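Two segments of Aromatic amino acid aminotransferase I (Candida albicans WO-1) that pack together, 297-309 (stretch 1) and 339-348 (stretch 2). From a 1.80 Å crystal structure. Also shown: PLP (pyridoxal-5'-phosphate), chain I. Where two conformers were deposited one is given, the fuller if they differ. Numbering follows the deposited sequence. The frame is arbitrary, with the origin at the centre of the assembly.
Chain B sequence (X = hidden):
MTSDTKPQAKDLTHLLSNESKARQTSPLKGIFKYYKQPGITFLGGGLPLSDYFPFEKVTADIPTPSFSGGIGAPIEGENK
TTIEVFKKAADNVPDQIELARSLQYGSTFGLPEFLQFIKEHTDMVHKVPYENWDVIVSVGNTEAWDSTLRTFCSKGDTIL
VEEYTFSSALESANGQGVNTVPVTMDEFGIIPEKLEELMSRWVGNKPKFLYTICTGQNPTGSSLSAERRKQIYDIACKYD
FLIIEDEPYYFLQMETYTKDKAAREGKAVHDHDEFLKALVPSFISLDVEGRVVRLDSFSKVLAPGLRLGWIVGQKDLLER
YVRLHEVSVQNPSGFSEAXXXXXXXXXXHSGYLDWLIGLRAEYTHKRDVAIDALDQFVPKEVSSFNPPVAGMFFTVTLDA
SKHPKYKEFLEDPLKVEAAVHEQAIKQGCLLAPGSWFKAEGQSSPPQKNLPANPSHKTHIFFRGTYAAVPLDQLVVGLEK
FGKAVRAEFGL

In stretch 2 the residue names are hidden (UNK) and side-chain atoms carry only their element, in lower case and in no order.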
# COMPACT_ATOMS: atom_id res chain seq x y z
N SER B 297 -8.37 -6.23 10.02
CA SER B 297 -6.90 -6.30 9.92
C SER B 297 -6.37 -7.50 10.70
O SER B 297 -6.91 -7.82 11.76
CB SER B 297 -6.29 -5.06 10.48
OG SER B 297 -4.89 -5.08 10.29
N PHE B 298 -5.26 -8.05 10.24
CA PHE B 298 -4.47 -9.06 11.00
C PHE B 298 -3.47 -8.40 11.97
O PHE B 298 -2.80 -9.12 12.72
CB PHE B 298 -3.70 -9.95 10.04
CG PHE B 298 -4.59 -10.94 9.34
CD1 PHE B 298 -5.42 -11.78 10.07
CD2 PHE B 298 -4.56 -11.04 7.96
CE1 PHE B 298 -6.16 -12.75 9.42
CE2 PHE B 298 -5.34 -11.99 7.32
CZ PHE B 298 -6.18 -12.80 8.04
N SER B 299 -3.37 -7.07 11.98
CA SER B 299 -2.27 -6.39 12.70
C SER B 299 -2.24 -6.74 14.18
O SER B 299 -1.13 -6.99 14.67
CB SER B 299 -2.28 -4.89 12.46
OG SER B 299 -1.93 -4.65 11.12
N LYS B 300 -3.38 -6.75 14.87
CA LYS B 300 -3.42 -6.93 16.34
C LYS B 300 -3.63 -8.41 16.68
O LYS B 300 -3.66 -8.74 17.90
CB LYS B 300 -4.54 -6.14 17.00
CG LYS B 300 -4.77 -4.74 16.49
CD LYS B 300 -3.60 -3.85 16.57
CE LYS B 300 -3.97 -2.50 15.97
NZ LYS B 300 -2.86 -1.53 16.10
N VAL B 301 -3.79 -9.27 15.66
CA VAL B 301 -4.13 -10.71 15.82
C VAL B 301 -2.91 -11.56 15.47
O VAL B 301 -2.54 -12.46 16.26
CB VAL B 301 -5.37 -11.10 15.00
CG1 VAL B 301 -5.57 -12.60 15.03
CG2 VAL B 301 -6.62 -10.37 15.48
N LEU B 302 -2.27 -11.31 14.33
CA LEU B 302 -1.07 -12.07 13.92
C LEU B 302 0.15 -11.16 14.10
O LEU B 302 0.93 -11.40 15.06
CB LEU B 302 -1.26 -12.55 12.48
CG LEU B 302 -2.45 -13.48 12.22
CD1 LEU B 302 -2.44 -13.92 10.76
CD2 LEU B 302 -2.46 -14.71 13.14
N ALA B 303 0.33 -10.14 13.25
CA ALA B 303 1.46 -9.19 13.39
C ALA B 303 1.21 -7.97 12.51
O ALA B 303 0.71 -8.11 11.40
CB ALA B 303 2.77 -9.86 13.03
N PRO B 304 1.57 -6.75 12.95
CA PRO B 304 1.41 -5.56 12.11
C PRO B 304 2.12 -5.64 10.75
O PRO B 304 1.62 -5.08 9.76
CB PRO B 304 2.03 -4.44 12.97
CG PRO B 304 1.95 -4.94 14.40
CD PRO B 304 2.10 -6.44 14.30
N GLY B 305 3.28 -6.32 10.70
CA GLY B 305 4.14 -6.36 9.50
C GLY B 305 3.53 -7.17 8.36
O GLY B 305 4.11 -7.16 7.28
N LEU B 306 2.45 -7.92 8.58
CA LEU B 306 1.73 -8.59 7.47
C LEU B 306 1.31 -7.53 6.45
O LEU B 306 1.34 -7.83 5.23
CB LEU B 306 0.51 -9.36 7.98
CG LEU B 306 0.76 -10.83 8.32
CD1 LEU B 306 -0.28 -11.35 9.30
CD2 LEU B 306 0.77 -11.70 7.06
N ARG B 307 0.88 -6.37 6.93
CA ARG B 307 0.36 -5.33 5.99
C ARG B 307 -0.72 -6.02 5.14
O ARG B 307 -0.64 -6.01 3.94
CB ARG B 307 1.49 -4.74 5.14
CG ARG B 307 2.42 -3.79 5.87
CD ARG B 307 1.70 -2.61 6.50
NE ARG B 307 1.29 -2.91 7.85
CZ ARG B 307 0.28 -2.37 8.50
NH1 ARG B 307 0.04 -2.74 9.73
NH2 ARG B 307 -0.52 -1.49 7.91
N LEU B 308 -1.70 -6.60 5.82
CA LEU B 308 -2.76 -7.38 5.18
C LEU B 308 -4.02 -7.23 6.01
O LEU B 308 -4.02 -7.48 7.24
CB LEU B 308 -2.36 -8.85 5.11
CG LEU B 308 -3.30 -9.78 4.34
CD1 LEU B 308 -3.49 -9.36 2.89
CD2 LEU B 308 -2.76 -11.21 4.39
N GLY B 309 -5.08 -6.86 5.34
CA GLY B 309 -6.39 -6.86 5.96
C GLY B 309 -7.41 -7.06 4.88
O GLY B 309 -7.05 -7.52 3.73
N UNK B 339 1.75 -16.46 2.76
CA UNK B 339 2.10 -16.98 4.10
C UNK B 339 0.86 -16.93 4.99
O UNK B 339 0.68 -17.87 5.72
c UNK B 339 3.26 -16.19 4.71
c UNK B 339 5.02 -17.98 4.50
c UNK B 339 4.65 -16.54 4.16
c UNK B 339 5.70 -15.57 4.72
N UNK B 340 -0.01 -15.90 4.91
CA UNK B 340 -1.24 -15.81 5.75
C UNK B 340 -2.18 -16.95 5.36
O UNK B 340 -2.72 -17.65 6.21
c UNK B 340 -1.90 -14.44 5.59
N UNK B 341 -2.39 -17.12 4.07
CA UNK B 341 -3.20 -18.25 3.55
C UNK B 341 -2.66 -19.60 4.07
O UNK B 341 -3.48 -20.45 4.47
o UNK B 341 -5.34 -19.28 1.58
c UNK B 341 -4.11 -19.30 1.47
c UNK B 341 -3.25 -18.20 2.04
n UNK B 341 -3.47 -20.28 0.88
N UNK B 342 -1.35 -19.81 4.04
CA UNK B 342 -0.70 -21.07 4.48
C UNK B 342 -0.93 -21.27 5.98
O UNK B 342 -1.41 -22.34 6.36
c UNK B 342 0.75 -21.05 4.11
N UNK B 343 -0.73 -20.23 6.79
CA UNK B 343 -0.93 -20.30 8.25
C UNK B 343 -2.41 -20.58 8.54
O UNK B 343 -2.67 -21.51 9.30
c UNK B 343 -2.05 -18.31 10.65
c UNK B 343 -0.68 -18.91 10.41
c UNK B 343 -0.40 -19.02 8.91
c UNK B 343 0.41 -18.07 11.09
N UNK B 344 -3.34 -19.86 7.92
CA UNK B 344 -4.77 -19.97 8.27
C UNK B 344 -5.30 -21.35 7.87
O UNK B 344 -6.13 -21.89 8.62
c UNK B 344 -5.78 -16.36 7.25
c UNK B 344 -5.25 -17.43 8.18
c UNK B 344 -5.56 -18.83 7.62
c UNK B 344 -5.83 -17.24 9.57
N UNK B 345 -4.87 -21.87 6.73
CA UNK B 345 -5.34 -23.18 6.21
C UNK B 345 -4.67 -24.32 6.98
O UNK B 345 -5.33 -25.35 7.16
c UNK B 345 -5.94 -22.38 2.47
c UNK B 345 -5.09 -23.26 4.71
n UNK B 345 -8.54 -23.35 1.95
c UNK B 345 -8.25 -22.09 1.66
c UNK B 345 -6.09 -22.39 3.96
n UNK B 345 -9.18 -21.30 1.15
n UNK B 345 -7.03 -21.61 1.89
N UNK B 346 -3.46 -24.10 7.49
CA UNK B 346 -2.76 -25.13 8.30
C UNK B 346 -3.48 -25.24 9.65
O UNK B 346 -3.77 -26.37 10.13
c UNK B 346 -0.51 -27.20 8.68
c UNK B 346 -1.28 -24.80 8.46
c UNK B 346 0.20 -28.23 9.53
c UNK B 346 -0.50 -25.81 9.30
n UNK B 346 0.10 -29.57 8.90
N UNK B 347 -3.85 -24.10 10.24
CA UNK B 347 -4.61 -24.06 11.50
C UNK B 347 -6.05 -24.50 11.25
O UNK B 347 -6.68 -25.11 12.15
c UNK B 347 -2.04 -22.93 12.71
c UNK B 347 -1.64 -20.95 13.65
c UNK B 347 -3.78 -19.85 13.46
c UNK B 347 -2.97 -20.97 13.23
c UNK B 347 -4.53 -22.65 12.07
n UNK B 347 -1.09 -22.15 13.31
c UNK B 347 -1.90 -18.75 14.51
c UNK B 347 -1.08 -19.84 14.30
c UNK B 347 -3.21 -22.24 12.62
c UNK B 347 -3.23 -18.75 14.08
N UNK B 348 -6.57 -24.18 10.07
CA UNK B 348 -8.00 -24.28 9.73
C UNK B 348 -8.83 -23.28 10.51
O UNK B 348 -8.31 -22.58 11.41
N1 PLP I . -7.29 1.90 12.98
C2 PLP I . -7.24 2.17 14.28
C2A PLP I . -8.41 2.84 14.92
C3 PLP I . -6.12 1.85 15.05
O3 PLP I . -6.10 2.22 16.36
C4 PLP I . -5.02 1.25 14.41
C4A PLP I . -3.82 0.93 15.18
C5 PLP I . -5.10 0.93 13.05
C6 PLP I . -6.24 1.30 12.38
C5A PLP I . -3.94 0.35 12.29
O4P PLP I . -4.36 -0.76 11.46
P PLP I . -3.44 -1.50 10.45
O1P PLP I . -4.35 -2.63 10.01
O2P PLP I . -2.19 -1.96 11.25
O3P PLP I . -3.08 -0.52 9.35

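Position 339 opens the visible part of a helix with four side-chain carbons, forked at the second. The CA-to-CB bond points sideways and the closest carbon, CB, is 5.6 Å from Leu306 CD2, so it lies beside the contact without joining it. This is Leu339.

Position 340 has a single side-chain carbon, aimed toward stretch 1. That CB lies 3.6 Å from Leu308 CD2 and 4.1 Å from Leu306 CD2, so two leucine ends meet on one methyl. It is Ala340. Leu306 and Ala340 are also the nearest CA pair across the stretches, Leu306 CA to Ala340 CA being 8.0 Å.

Position 341 carries two carbons, the second bearing one oxygen and one nitrogen: a carboxamide; the CA-to-CB bond points away from stretch 1. Asn341 fits rather than aspartate, which would end in two oxygens.

At 342 there is again one carbon, out of reach of stretch 1. Ala342 makes no contact here.

Position 343 has four carbons forked at the second; its CA-to-CB bond points toward stretch 1, where the nearest atom is Leu302 CD2. This is Leu343, with its CD2 4.4 Å from Leu302 CD2.

Position 344 repeats the forked four-carbon pattern, its CA-to-CB bond also points toward stretch 1, and it reaches the ring of Phe298. This is Leu344; its CD1 sits 3.7 Å from Phe298 CZ, oblique to the ring.

Position 345 runs three carbons, a nitrogen, then a carbon carrying two more nitrogens, a guanidinium. Arg345 is out of reach of stretch 1, and its NE donates to Asn341 OD1 at 2.9 Å, one helical turn back.

Position 346 is four carbons in a row ending in nitrogen. Lys346 is exposed and touches nothing on stretch 1.

Position 347 shows one carbon followed by fused five- and six-membered rings with one nitrogen among them; the CA-to-CB bond points toward stretch 1. Only tryptophan has this outline; Trp347 CZ3 lies 4.2 Å from Leu302 CD2.

Position 348 has no side-chain atoms and a phi of 67°, a value that favours glycine: Gly348.

The contact is wholly apolar, with no hydrogen bond across it. Positions 340, 343, 344 and 347 recur at the spacing that gathers side chains on one helical face, while polar groups at 341, 345 and 346 stay off it. Stretch 1 answers with Phe298, Leu302, Leu306 and Leu308. Ser297, Ser299 and Arg307 hydrogen-bond the PLP phosphate instead, Ser299 OG at 2.7 Å and Arg307 NH1 at 2.8 Å from PLP O2P. The rule is a stretch of loop and 3-10 turn with two sets of partners, apolar toward the helix and polar toward the phosphate.

Stretch 2 339-348: LANALLRKWG
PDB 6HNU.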